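Local coordinates for DNA repair protein XRCC1 (Homo sapiens, PDB 3LQC) that acts as a scaffold in DNA single-strand break repair, assembling repair complexes and binding poly-ADP-ribosylated PARP1 to limit its activity, at residues A[7-12]-A[44-49]; A[68-73]-A[126-131]; A[58-63]-A[145-150]; A[84-89]-A[115-120]. One frame throughout, in Å; residues are numbered along the deposited sequence. Where two conformers were deposited one is given.

Interaction 1. Residues A[7-12]-A[44-49]; sequences RHVVSC and SVVLQL. With CO3 (carbonate ion), chain D.
R7 and S44, a pair of facing residues on two parallel strands, hold a carbonate ion that probably came from the crystallisation liquor. NE of R7 donates almost straight (177° at the hydrogen) to carbonate O1 at 2.9 Å, and NH2 of R7 reaches O2 at 2.7 Å, so one edge of the guanidinium forks the ion. OG of S44 adds a bond of 2.6 Å to the same O1. The bend at chi3 of R7 (-46°) turns NE toward the ion, while CD of R7 rests 3.6 Å from CG2 of V46. An alanine in place of R7 would probably leave the carbonate without its forked grip and E81, the salt-bridge partner of NH2, without its mate.

The backbone bonds follow the parallel pattern: H8 N to S44 O, V46 N to H8 O, V10 N to V46 O, Q48 N to V10 O and C12 N to Q48 O.

Among the apolar contacts, SG of C12 lies 3.7 Å from CB of L47 and 3.8 Å from CD2 of L49, and CG2 of V10 runs alongside L47. On the R7 face the Q48 side chain crosses that of V9 at a slant, its NE2 3.5 Å from V9 CG1, while OE1 of Q48 takes a weak bond from OG of S11 (3.3 Å).

Strand 7-12 is outermost in the five-stranded sheet within this chain. Helix 17-25 packs on H8, V10 and V45 and is tied to C12 by the disulfide to C20, whereas strand 42-49 bonds to strand 125-133 along its other edge.

Interaction 2. Residues A[68-73]-A[126-131]; sequences VEVLVG and DRVKIV. With CO3 (carbonate ion), chain D.
CD1 of L71 pushes diagonally across the strand pair against CG2 of V131, 3.6 Å away. A chi2 of 92°, off the usual staggered values, swings CD1 into that place. The same methyl also faces the E69 carboxylate, and the E69 and V131 side chains run side by side; that carboxylate is itself hydrogen-bonded through OE2 to the backbone of the other protein in the assembly, which also packs on L71 and V131.

The opposite face is a row of branched side chains set into one another. V70 fits between two neighbours, with its CG1 3.9 Å from CG1 of V128 and its CG2 4.1 Å from CG1 of I130. One step along, CG1 of V68 lies 3.9 Å from CG2 of I130. F149 and L144 of strand 143-150 close over this row, making it part of the core of the beta sandwich of the XRCC1 N-terminal domain.

The antiparallel register has E69, L71 and G73 in hydrogen-bonded pairs with V131, K129 and R127. At its end D126 and R127 both face G73 in a classic beta bulge: G73 O accepts from D126 N at 3.2 Å and from R127 N at 3.0 Å. CB of R127 sits 3.5 Å from G73 O, and a CB on G73 would sit tightly against CB of R127. R127 NH1 bonds back to D126 O, while OD2 of D126 bonds to S75.

K129 rises from the L71 face, bends at chi3 to place CE, and bonds through NZ to carbonate O2 at 2.7 Å; Y84 makes a cation-pi contact with K129.

Interaction 3. Residues A[58-63]-A[145-150]; sequences VDIGND and SFVRFH
A classic beta bulge, in which S145 and F146 both face G61, interrupts the antiparallel pairing of strands 57-63 and 143-150, two of the three strands in the second sheet of the sandwich. G61 O accepts from S145 N and also, on a lone pair, from F146 N at 3.2 Å; G61 N returns a bond of 2.7 Å to F146 O. OG of S145 adds a bond to N62 O.

The F146 ring lies flat over the glycine. CG stands between the backbone N and the carbonyl carbon (chi1 68°), and CA of G61 meets the ring in a CH-pi contact, 3.6 Å from the centroid and 12° off the normal. A CB on G61 would run into CE2 of F146. The opposite ring face carries NH2 of R148, 3.7 Å above the plane and over its centre. An alanine in place of F146 would probably leave G61 CA without its aromatic cover and the R148 guanidinium freer to turn.

Farther along the strands, NE2 of H150 donates to OD2 of D59 at 2.8 Å. The oxygen lies in the imidazole plane, but the nitrogen approaches from well above the carboxylate plane (63°). D59 was modelled in two conformers; the bond is described for one, so its permanence is doubtful.

On the face turned to the other sheet, V147 reaches both V58 and I60, its CG2 4.1 Å from CG1 of V58. Here F149 also packs on V128 and I130, while its CD1 touches CG2 of V58 at 3.9 Å.

Interaction 4. Residues A[84-89]-A[115-120]; sequences YEVLLV and KLVRAA
L87 O takes a nearly straight bond (178° at the hydrogen) from V117 N at 2.9 Å, joining a classic beta bulge, in which L87 and L88 both face V70, to the N-cap position of helix 118-121.

Around this bond the packing is close. CB of A120, in the first turn of the helix, presses to 3.2 Å from V86 O, and CG2 of V117 lies 3.5 Å from the same oxygen. L87 starts out away from 115-120, but a chi2 of 66° brings its CD1 back to 4.0 Å from CB of A120. L116 crosses L88 at about a right angle, CD2 of L116 meeting CB of L88 at 3.8 Å; L88 was modelled in two conformers. F111 touches both leucines, and L116 also reaches V58, so this side belongs to the core.

The other side is looser. K115 is exposed, and between K115 and V89, which was also modelled in two conformers, the two segments meet through a water instead of directly. That water accepts from V89 N at 3.1 Å, gives a weak bond to L87 O, and donates to K115 O at 2.7 Å.

In the fold
Interactions 1, 2 and 4 meet in the five-stranded sheet. L47 N lies 2.7 Å from V128 O, joining interactions 1 and 2, and V72 N lies 2.7 Å from E85 O, joining 2 and 4; the centres of both pairs are about 9 Å apart. Interaction 3 is in the opposing sheet, its centre about 12 Å from that of interaction 2, and F149 bridges the gap, with CZ 3.8 Å from CG1 of V128. I60 reaches interaction 4, its CD1 3.6 Å from CD2 of L88. The carbonate site draws on interactions 1 and 2 together, with P2, E3 and E81 completing the pocket. Along the chain, interaction 4 is nested within 2, and 2 within 3.

Interaction 1. Residues A[7-12]-A[44-49]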
loop_
_atom_site.group_PDB
_atom_site.type_symbol
_atom_site.label_atom_id
_atom_site.label_comp_id
_atom_site.label_asym_id
_atom_site.label_seq_id
_atom_site.Cartn_x
_atom_site.Cartn_y
_atom_site.Cartn_z
ATOM N N ARG A 7 1.479 26.104 -5.935
ATOM C CA ARG A 7 0.699 26.433 -4.758
ATOM C C ARG A 7 -0.092 27.718 -4.965
ATOM O O ARG A 7 0.476 28.754 -5.276
ATOM C CB ARG A 7 1.646 26.579 -3.576
ATOM C CG ARG A 7 0.998 26.990 -2.290
ATOM C CD ARG A 7 2.081 27.300 -1.267
ATOM N NE ARG A 7 3.118 26.276 -1.251
ATOM C CZ ARG A 7 4.412 26.532 -1.108
ATOM N NH1 ARG A 7 4.835 27.784 -0.979
ATOM N NH2 ARG A 7 5.290 25.538 -1.112
ATOM N N HIS A 8 -1.405 27.640 -4.797
ATOM C CA HIS A 8 -2.256 28.819 -4.828
ATOM C C HIS A 8 -2.576 29.267 -3.407
ATOM O O HIS A 8 -3.343 28.614 -2.698
ATOM C CB HIS A 8 -3.549 28.522 -5.585
ATOM C CG HIS A 8 -4.282 29.747 -6.035
ATOM N ND1 HIS A 8 -5.561 30.044 -5.619
ATOM C CD2 HIS A 8 -3.918 30.746 -6.873
ATOM C CE1 HIS A 8 -5.955 31.173 -6.182
ATOM N NE2 HIS A 8 -4.977 31.620 -6.947
ATOM N N VAL A 9 -1.973 30.379 -3.000
ATOM C CA VAL A 9 -2.155 30.921 -1.661
ATOM C C VAL A 9 -3.264 31.975 -1.652
ATOM O O VAL A 9 -3.304 32.853 -2.516
ATOM C CB VAL A 9 -0.834 31.537 -1.142
ATOM C CG1 VAL A 9 -0.949 31.933 0.320
ATOM C CG2 VAL A 9 0.312 30.546 -1.330
ATOM N N VAL A 10 -4.178 31.880 -0.695
ATOM C CA VAL A 10 -5.178 32.926 -0.532
ATOM C C VAL A 10 -5.424 33.283 0.923
ATOM O O VAL A 10 -5.244 32.455 1.824
ATOM C CB VAL A 10 -6.539 32.569 -1.178
ATOM C CG1 VAL A 10 -6.348 32.123 -2.616
ATOM C CG2 VAL A 10 -7.269 31.520 -0.358
ATOM N N SER A 11 -5.849 34.526 1.128
ATOM C CA SER A 11 -6.264 35.028 2.432
ATOM C C SER A 11 -7.754 34.811 2.637
ATOM O O SER A 11 -8.557 35.114 1.761
ATOM C CB SER A 11 -5.948 36.520 2.545
ATOM O OG SER A 11 -4.594 36.759 2.199
ATOM N N CYS A 12 -8.111 34.282 3.801
ATOM C CA CYS A 12 -9.503 34.012 4.155
ATOM C C CYS A 12 -9.953 35.025 5.182
ATOM O O CYS A 12 -10.123 34.697 6.362
ATOM C CB CYS A 12 -9.630 32.619 4.766
ATOM S SG CYS A 12 -8.878 31.328 3.786
ATOM N N SER A 44 -1.372 22.518 -5.037
ATOM C CA SER A 44 -1.959 22.762 -3.727
ATOM C C SER A 44 -2.612 24.132 -3.667
ATOM O O SER A 44 -2.283 25.024 -4.447
ATOM C CB SER A 44 -0.890 22.694 -2.655
ATOM O OG SER A 44 0.100 23.668 -2.917
ATOM N N VAL A 45 -3.553 24.290 -2.747
ATOM C CA VAL A 45 -4.012 25.610 -2.358
ATOM C C VAL A 45 -3.675 25.790 -0.888
ATOM O O VAL A 45 -3.689 24.831 -0.116
ATOM C CB VAL A 45 -5.535 25.799 -2.556
ATOM C CG1 VAL A 45 -5.911 25.714 -4.025
ATOM C CG2 VAL A 45 -6.298 24.783 -1.754
ATOM N N VAL A 46 -3.348 27.015 -0.502
ATOM C CA VAL A 46 -3.120 27.314 0.897
ATOM C C VAL A 46 -4.134 28.339 1.368
ATOM O O VAL A 46 -4.299 29.394 0.753
ATOM C CB VAL A 46 -1.701 27.828 1.157
ATOM C CG1 VAL A 46 -1.609 28.443 2.555
ATOM C CG2 VAL A 46 -0.699 26.697 1.005
ATOM N N LEU A 47 -4.832 27.998 2.445
ATOM C CA LEU A 47 -5.764 28.909 3.080
ATOM C C LEU A 47 -5.051 29.582 4.236
ATOM O O LEU A 47 -4.633 28.922 5.189
ATOM C CB LEU A 47 -6.991 28.170 3.615
ATOM C CG LEU A 47 -7.801 27.231 2.721
ATOM C CD1 LEU A 47 -8.942 26.630 3.541
ATOM C CD2 LEU A 47 -8.331 27.938 1.482
ATOM N N GLN A 48 -4.897 30.893 4.125
ATOM C CA GLN A 48 -4.360 31.714 5.192
ATOM C C GLN A 48 -5.512 32.226 6.049
ATOM O O GLN A 48 -6.247 33.126 5.649
ATOM C CB GLN A 48 -3.601 32.892 4.601
ATOM C CG GLN A 48 -2.339 32.491 3.877
ATOM C CD GLN A 48 -1.581 33.691 3.354
ATOM O OE1 GLN A 48 -2.182 34.693 2.955
ATOM N NE2 GLN A 48 -0.259 33.598 3.351
ATOM N N LEU A 49 -5.671 31.636 7.221
ATOM C CA LEU A 49 -6.775 31.980 8.093
ATOM C C LEU A 49 -6.438 33.195 8.944
ATOM O O LEU A 49 -5.309 33.342 9.411
ATOM C CB LEU A 49 -7.113 30.794 8.988
ATOM C CG LEU A 49 -7.323 29.479 8.249
ATOM C CD1 LEU A 49 -7.690 28.397 9.248
ATOM C CD2 LEU A 49 -8.400 29.638 7.207
HETATM C C CO3 D . 3.455 22.717 -1.531
HETATM O O1 CO3 D . 2.380 23.445 -1.605
HETATM O O2 CO3 D . 4.376 23.024 -0.663
#

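Interaction 2. Residues A[68-73]-A[126-131]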
loop_
_atom_site.group_PDB
_atom_site.type_symbol
_atom_site.label_atom_id
_atom_site.label_comp_id
_atom_site.label_asym_id
_atom_site.label_seq_id
_atom_site.Cartn_x
_atom_site.Cartn_y
_atom_site.Cartn_z
ATOM N N VAL A 68 -5.260 13.103 -2.123
ATOM C CA VAL A 68 -5.416 14.397 -1.473
ATOM C C VAL A 68 -4.796 14.337 -0.087
ATOM O O VAL A 68 -4.936 13.339 0.619
ATOM C CB VAL A 68 -6.887 14.815 -1.346
ATOM C CG1 VAL A 68 -6.978 16.213 -0.777
ATOM C CG2 VAL A 68 -7.583 14.752 -2.688
ATOM N N GLU A 69 -4.095 15.402 0.292
ATOM C CA GLU A 69 -3.473 15.486 1.606
ATOM C C GLU A 69 -3.792 16.844 2.224
ATOM O O GLU A 69 -3.849 17.849 1.519
ATOM C CB GLU A 69 -1.960 15.319 1.474
ATOM C CG GLU A 69 -1.179 15.373 2.776
ATOM C CD GLU A 69 0.308 15.498 2.529
ATOM O OE1 GLU A 69 1.104 15.112 3.413
ATOM O OE2 GLU A 69 0.679 15.967 1.432
ATOM N N VAL A 70 -4.005 16.877 3.536
ATOM C CA VAL A 70 -4.229 18.148 4.208
ATOM C C VAL A 70 -3.183 18.357 5.278
ATOM O O VAL A 70 -3.026 17.530 6.170
ATOM C CB VAL A 70 -5.648 18.263 4.815
ATOM C CG1 VAL A 70 -5.809 19.598 5.548
ATOM C CG2 VAL A 70 -6.700 18.140 3.727
ATOM N N LEU A 71 -2.455 19.461 5.171
ATOM C CA LEU A 71 -1.460 19.818 6.167
ATOM C C LEU A 71 -1.836 21.147 6.813
ATOM O O LEU A 71 -2.588 21.945 6.240
ATOM C CB LEU A 71 -0.060 19.884 5.548
ATOM C CG LEU A 71 0.351 18.690 4.683
ATOM C CD1 LEU A 71 0.002 18.943 3.221
ATOM C CD2 LEU A 71 1.844 18.370 4.833
ATOM N N VAL A 72 -1.316 21.384 8.007
ATOM C CA VAL A 72 -1.644 22.600 8.740
ATOM C C VAL A 72 -0.374 23.258 9.211
ATOM O O VAL A 72 0.651 22.602 9.371
ATOM C CB VAL A 72 -2.528 22.307 9.953
ATOM C CG1 VAL A 72 -3.972 22.152 9.512
ATOM C CG2 VAL A 72 -2.033 21.056 10.671
ATOM N N GLY A 73 -0.434 24.563 9.421
ATOM C CA GLY A 73 0.739 25.300 9.844
ATOM C C GLY A 73 0.360 26.476 10.720
ATOM O O GLY A 73 -0.798 26.888 10.773
ATOM N N ASP A 126 -3.464 28.409 11.549
ATOM C CA ASP A 126 -3.976 29.459 10.670
ATOM C C ASP A 126 -3.460 29.299 9.245
ATOM O O ASP A 126 -3.638 30.181 8.408
ATOM C CB ASP A 126 -3.676 30.855 11.220
ATOM C CG ASP A 126 -2.195 31.163 11.279
ATOM O OD1 ASP A 126 -1.372 30.263 11.029
ATOM O OD2 ASP A 126 -1.856 32.320 11.588
ATOM N N ARG A 127 -2.818 28.164 8.984
ATOM C CA ARG A 127 -2.471 27.771 7.622
ATOM C C ARG A 127 -3.012 26.376 7.311
ATOM O O ARG A 127 -2.738 25.413 8.029
ATOM C CB ARG A 127 -0.960 27.814 7.412
ATOM C CG ARG A 127 -0.358 29.193 7.596
ATOM C CD ARG A 127 -0.828 30.153 6.520
ATOM N NE ARG A 127 -0.229 31.476 6.694
ATOM C CZ ARG A 127 -0.807 32.482 7.346
ATOM N NH1 ARG A 127 -2.009 32.321 7.881
ATOM N NH2 ARG A 127 -0.189 33.649 7.458
ATOM N N VAL A 128 -3.803 26.281 6.252
ATOM C CA VAL A 128 -4.312 25.004 5.786
ATOM C C VAL A 128 -3.870 24.766 4.335
ATOM O O VAL A 128 -4.229 25.513 3.424
ATOM C CB VAL A 128 -5.845 24.921 5.890
ATOM C CG1 VAL A 128 -6.298 23.483 5.719
ATOM C CG2 VAL A 128 -6.326 25.459 7.238
ATOM N N LYS A 129 -3.085 23.718 4.132
ATOM C CA LYS A 129 -2.597 23.378 2.810
ATOM C C LYS A 129 -3.264 22.096 2.338
ATOM O O LYS A 129 -3.145 21.046 2.983
ATOM C CB LYS A 129 -1.072 23.215 2.834
ATOM C CG LYS A 129 -0.476 22.774 1.517
ATOM C CD LYS A 129 1.035 22.645 1.609
ATOM C CE LYS A 129 1.692 23.987 1.846
ATOM N NZ LYS A 129 3.148 23.934 1.554
ATOM N N ILE A 130 -3.976 22.186 1.222
ATOM C CA ILE A 130 -4.609 21.014 0.624
ATOM C C ILE A 130 -3.845 20.624 -0.645
ATOM O O ILE A 130 -3.756 21.412 -1.585
ATOM C CB ILE A 130 -6.087 21.273 0.288
ATOM C CG1 ILE A 130 -6.877 21.615 1.554
ATOM C CG2 ILE A 130 -6.695 20.076 -0.391
ATOM C CD1 ILE A 130 -6.863 23.086 1.913
ATOM N N VAL A 131 -3.282 19.421 -0.665
ATOM C CA VAL A 131 -2.473 18.988 -1.801
ATOM C C VAL A 131 -3.189 17.937 -2.632
ATOM O O VAL A 131 -3.575 16.894 -2.121
ATOM C CB VAL A 131 -1.103 18.442 -1.351
ATOM C CG1 VAL A 131 -0.192 18.234 -2.559
ATOM C CG2 VAL A 131 -0.457 19.391 -0.359
HETATM C C CO3 D . 3.455 22.717 -1.531
HETATM O O1 CO3 D . 2.380 23.445 -1.605
HETATM O O2 CO3 D . 4.376 23.024 -0.663
#

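Interaction 3. Residues A[58-63]-A[145-150]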
loop_
_atom_site.group_PDB
_atom_site.type_symbol
_atom_site.label_atom_id
_atom_site.label_comp_id
_atom_site.label_asym_id
_atom_site.label_seq_id
_atom_site.Cartn_x
_atom_site.Cartn_y
_atom_site.Cartn_z
ATOM N N VAL A 58 -12.756 16.520 8.609
ATOM C CA VAL A 58 -12.610 17.062 7.264
ATOM C C VAL A 58 -13.383 16.251 6.229
ATOM O O VAL A 58 -13.221 15.038 6.145
ATOM C CB VAL A 58 -11.128 17.085 6.840
ATOM C CG1 VAL A 58 -10.982 17.716 5.462
ATOM C CG2 VAL A 58 -10.292 17.836 7.863
ATOM N N ASP A 59 -14.223 16.924 5.447
ATOM C CA ASP A 59 -14.938 16.279 4.348
ATOM C C ASP A 59 -14.359 16.773 3.027
ATOM O O ASP A 59 -14.187 17.974 2.827
ATOM C CB ASP A 59 -16.437 16.596 4.391
ATOM C CG ASP A 59 -17.087 16.208 5.709
ATOM O OD1 ASP A 59 -16.551 15.320 6.419
ATOM O OD2 ASP A 59 -18.147 16.791 6.028
ATOM N N ILE A 60 -14.066 15.843 2.126
ATOM C CA ILE A 60 -13.403 16.173 0.876
ATOM C C ILE A 60 -14.168 15.607 -0.309
ATOM O O ILE A 60 -14.488 14.422 -0.343
ATOM C CB ILE A 60 -11.969 15.632 0.858
ATOM C CG1 ILE A 60 -11.140 16.335 1.930
ATOM C CG2 ILE A 60 -11.341 15.807 -0.520
ATOM C CD1 ILE A 60 -9.736 15.848 2.018
ATOM N N GLY A 61 -14.468 16.470 -1.272
ATOM C CA GLY A 61 -15.129 16.053 -2.490
ATOM C C GLY A 61 -14.160 16.154 -3.645
ATOM O O GLY A 61 -13.749 17.249 -4.022
ATOM N N ASN A 62 -13.792 15.013 -4.212
ATOM C CA ASN A 62 -12.773 14.998 -5.241
ATOM C C ASN A 62 -13.252 15.619 -6.540
ATOM O O ASN A 62 -14.445 15.638 -6.833
ATOM C CB ASN A 62 -12.266 13.579 -5.497
ATOM C CG ASN A 62 -11.103 13.545 -6.479
ATOM O OD1 ASN A 62 -10.251 14.431 -6.476
ATOM N ND2 ASN A 62 -11.068 12.527 -7.324
ATOM N N ASP A 63 -12.312 16.147 -7.308
ATOM C CA ASP A 63 -12.594 16.521 -8.684
ATOM C C ASP A 63 -11.437 16.086 -9.569
ATOM O O ASP A 63 -10.753 16.918 -10.170
ATOM C CB ASP A 63 -12.832 18.020 -8.829
ATOM C CG ASP A 63 -13.144 18.422 -10.262
ATOM O OD1 ASP A 63 -13.789 17.626 -10.976
ATOM O OD2 ASP A 63 -12.748 19.536 -10.672
ATOM N N SER A 145 -13.819 19.239 -5.660
ATOM C CA SER A 145 -15.114 19.887 -5.800
ATOM C C SER A 145 -15.363 20.700 -4.551
ATOM O O SER A 145 -15.881 21.808 -4.606
ATOM C CB SER A 145 -16.226 18.863 -5.994
ATOM O OG SER A 145 -16.158 18.336 -7.305
ATOM N N PHE A 146 -14.970 20.144 -3.418
ATOM C CA PHE A 146 -15.151 20.833 -2.164
ATOM C C PHE A 146 -14.272 20.241 -1.081
ATOM O O PHE A 146 -13.858 19.087 -1.151
ATOM C CB PHE A 146 -16.627 20.810 -1.744
ATOM C CG PHE A 146 -17.142 19.443 -1.385
ATOM C CD1 PHE A 146 -16.830 18.869 -0.163
ATOM C CD2 PHE A 146 -17.949 18.743 -2.264
ATOM C CE1 PHE A 146 -17.302 17.620 0.176
ATOM C CE2 PHE A 146 -18.427 17.488 -1.934
ATOM C CZ PHE A 146 -18.109 16.927 -0.710
ATOM N N VAL A 147 -13.963 21.061 -0.092
ATOM C CA VAL A 147 -13.339 20.586 1.124
ATOM C C VAL A 147 -13.993 21.353 2.261
ATOM O O VAL A 147 -14.152 22.575 2.186
ATOM C CB VAL A 147 -11.808 20.798 1.118
ATOM C CG1 VAL A 147 -11.461 22.229 0.712
ATOM C CG2 VAL A 147 -11.220 20.453 2.476
ATOM N N ARG A 148 -14.417 20.631 3.291
ATOM C CA ARG A 148 -15.045 21.257 4.442
ATOM C C ARG A 148 -14.301 20.898 5.715
ATOM O O ARG A 148 -13.891 19.755 5.916
ATOM C CB ARG A 148 -16.506 20.844 4.558
ATOM C CG ARG A 148 -17.367 21.398 3.461
ATOM C CD ARG A 148 -18.646 20.605 3.311
ATOM N NE ARG A 148 -19.262 20.884 2.020
ATOM C CZ ARG A 148 -19.968 19.996 1.326
ATOM N NH1 ARG A 148 -20.148 18.759 1.799
ATOM N NH2 ARG A 148 -20.489 20.346 0.155
ATOM N N PHE A 149 -14.121 21.899 6.565
ATOM C CA PHE A 149 -13.471 21.707 7.842
ATOM C C PHE A 149 -14.477 21.987 8.936
ATOM O O PHE A 149 -15.183 22.991 8.906
ATOM C CB PHE A 149 -12.260 22.626 7.955
ATOM C CG PHE A 149 -11.354 22.553 6.766
ATOM C CD1 PHE A 149 -10.418 21.538 6.655
ATOM C CD2 PHE A 149 -11.455 23.482 5.747
ATOM C CE1 PHE A 149 -9.590 21.461 5.554
ATOM C CE2 PHE A 149 -10.628 23.413 4.648
ATOM C CZ PHE A 149 -9.699 22.400 4.547
ATOM N N HIS A 150 -14.558 21.069 9.888
ATOM C CA HIS A 150 -15.500 21.193 10.981
ATOM C C HIS A 150 -14.771 21.541 12.265
ATOM O O HIS A 150 -13.762 20.924 12.612
ATOM C CB HIS A 150 -16.317 19.911 11.126
ATOM C CG HIS A 150 -17.051 19.532 9.880
ATOM N ND1 HIS A 150 -18.203 20.173 9.471
ATOM C CD2 HIS A 150 -16.790 18.593 8.940
ATOM C CE1 HIS A 150 -18.623 19.640 8.340
ATOM N NE2 HIS A 150 -17.784 18.680 7.994
#

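Interaction 4. Residues A[84-89]-A[115-120]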
loop_
_atom_site.group_PDB
_atom_site.type_symbol
_atom_site.label_atom_id
_atom_site.label_comp_id
_atom_site.label_asym_id
_atom_site.label_seq_id
_atom_site.Cartn_x
_atom_site.Cartn_y
_atom_site.Cartn_z
ATOM N N TYR A 84 5.104 22.546 8.060
ATOM C CA TYR A 84 3.721 22.084 8.023
ATOM C C TYR A 84 3.599 20.713 8.653
ATOM O O TYR A 84 4.450 19.844 8.478
ATOM C CB TYR A 84 3.146 22.084 6.603
ATOM C CG TYR A 84 2.655 23.443 6.178
ATOM C CD1 TYR A 84 3.545 24.410 5.734
ATOM C CD2 TYR A 84 1.306 23.768 6.242
ATOM C CE1 TYR A 84 3.108 25.658 5.359
ATOM C CE2 TYR A 84 0.852 25.022 5.857
ATOM C CZ TYR A 84 1.759 25.962 5.420
ATOM O OH TYR A 84 1.337 27.216 5.042
ATOM N N GLU A 85 2.526 20.537 9.401
ATOM C CA GLU A 85 2.253 19.296 10.080
ATOM C C GLU A 85 1.118 18.636 9.309
ATOM O O GLU A 85 0.205 19.320 8.857
ATOM C CB GLU A 85 1.825 19.608 11.515
ATOM C CG GLU A 85 2.387 18.661 12.551
ATOM C CD GLU A 85 3.874 18.430 12.384
ATOM O OE1 GLU A 85 4.657 19.394 12.523
ATOM O OE2 GLU A 85 4.258 17.272 12.117
ATOM N N VAL A 86 1.174 17.319 9.133
ATOM C CA VAL A 86 0.081 16.627 8.454
ATOM C C VAL A 86 -1.161 16.547 9.337
ATOM O O VAL A 86 -1.106 16.109 10.484
ATOM C CB VAL A 86 0.466 15.200 7.989
ATOM C CG1 VAL A 86 -0.724 14.518 7.350
ATOM C CG2 VAL A 86 1.610 15.253 7.009
ATOM N N LEU A 87 -2.283 16.979 8.787
ATOM C CA LEU A 87 -3.555 16.816 9.453
ATOM C C LEU A 87 -4.243 15.571 8.902
ATOM O O LEU A 87 -4.549 14.636 9.638
ATOM C CB LEU A 87 -4.431 18.049 9.241
ATOM C CG LEU A 87 -5.730 17.956 10.020
ATOM C CD1 LEU A 87 -5.402 17.981 11.495
ATOM C CD2 LEU A 87 -6.664 19.081 9.638
ATOM N N LEU A 88 -4.496 15.566 7.596
ATOM C CA LEU A 88 -5.018 14.374 6.940
ATOM C C LEU A 88 -3.957 13.805 6.023
ATOM O O LEU A 88 -3.548 14.437 5.050
ATOM C CB LEU A 88 -6.294 14.662 6.141
ATOM C CG LEU A 88 -6.753 13.472 5.286
ATOM C CD1 LEU A 88 -7.110 12.292 6.160
ATOM C CD2 LEU A 88 -7.914 13.836 4.399
ATOM N N VAL A 89 -3.517 12.601 6.345
ATOM C CA VAL A 89 -2.487 11.931 5.583
ATOM C C VAL A 89 -2.922 11.742 4.120
ATOM O O VAL A 89 -4.114 11.670 3.822
ATOM C CB VAL A 89 -2.152 10.593 6.255
ATOM C CG1 VAL A 89 -2.938 9.445 5.619
ATOM C CG2 VAL A 89 -0.664 10.353 6.211
ATOM N N LYS A 115 -9.864 9.620 11.863
ATOM C CA LYS A 115 -9.058 9.402 10.667
ATOM C C LYS A 115 -8.034 10.507 10.423
ATOM O O LYS A 115 -7.283 10.456 9.451
ATOM C CB LYS A 115 -9.960 9.203 9.445
ATOM C CG LYS A 115 -11.031 8.137 9.663
ATOM C CD LYS A 115 -11.203 7.250 8.441
ATOM C CE LYS A 115 -11.773 8.018 7.256
ATOM N NZ LYS A 115 -11.509 7.308 5.962
ATOM N N LEU A 116 -8.007 11.497 11.311
ATOM C CA LEU A 116 -7.019 12.565 11.250
ATOM C C LEU A 116 -5.861 12.240 12.177
ATOM O O LEU A 116 -5.994 11.401 13.059
ATOM C CB LEU A 116 -7.643 13.897 11.656
ATOM C CG LEU A 116 -8.786 14.386 10.774
ATOM C CD1 LEU A 116 -9.293 15.733 11.251
ATOM C CD2 LEU A 116 -8.318 14.467 9.340
ATOM N N VAL A 117 -4.720 12.887 11.959
ATOM C CA VAL A 117 -3.577 12.735 12.853
ATOM C C VAL A 117 -3.888 13.459 14.153
ATOM O O VAL A 117 -4.037 14.684 14.160
ATOM C CB VAL A 117 -2.298 13.333 12.250
ATOM C CG1 VAL A 117 -1.103 13.072 13.170
ATOM C CG2 VAL A 117 -2.053 12.764 10.859
ATOM N N ARG A 118 -3.988 12.710 15.248
ATOM C CA ARG A 118 -4.471 13.272 16.510
ATOM C C ARG A 118 -3.639 14.455 17.018
ATOM O O ARG A 118 -4.178 15.519 17.296
ATOM C CB ARG A 118 -4.584 12.182 17.586
ATOM N N ALA A 119 -2.331 14.267 17.137
ATOM C CA ALA A 119 -1.450 15.327 17.615
ATOM C C ALA A 119 -1.706 16.640 16.881
ATOM O O ALA A 119 -1.654 17.714 17.475
ATOM C CB ALA A 119 0.007 14.918 17.470
ATOM N N ALA A 120 -1.977 16.546 15.584
ATOM C CA ALA A 120 -2.221 17.726 14.769
ATOM C C ALA A 120 -3.647 18.235 14.930
ATOM O O ALA A 120 -3.877 19.439 15.013
ATOM C CB ALA A 120 -1.926 17.430 13.299
HETATM O O HOH W 1 -4.824 11.318 8.827
#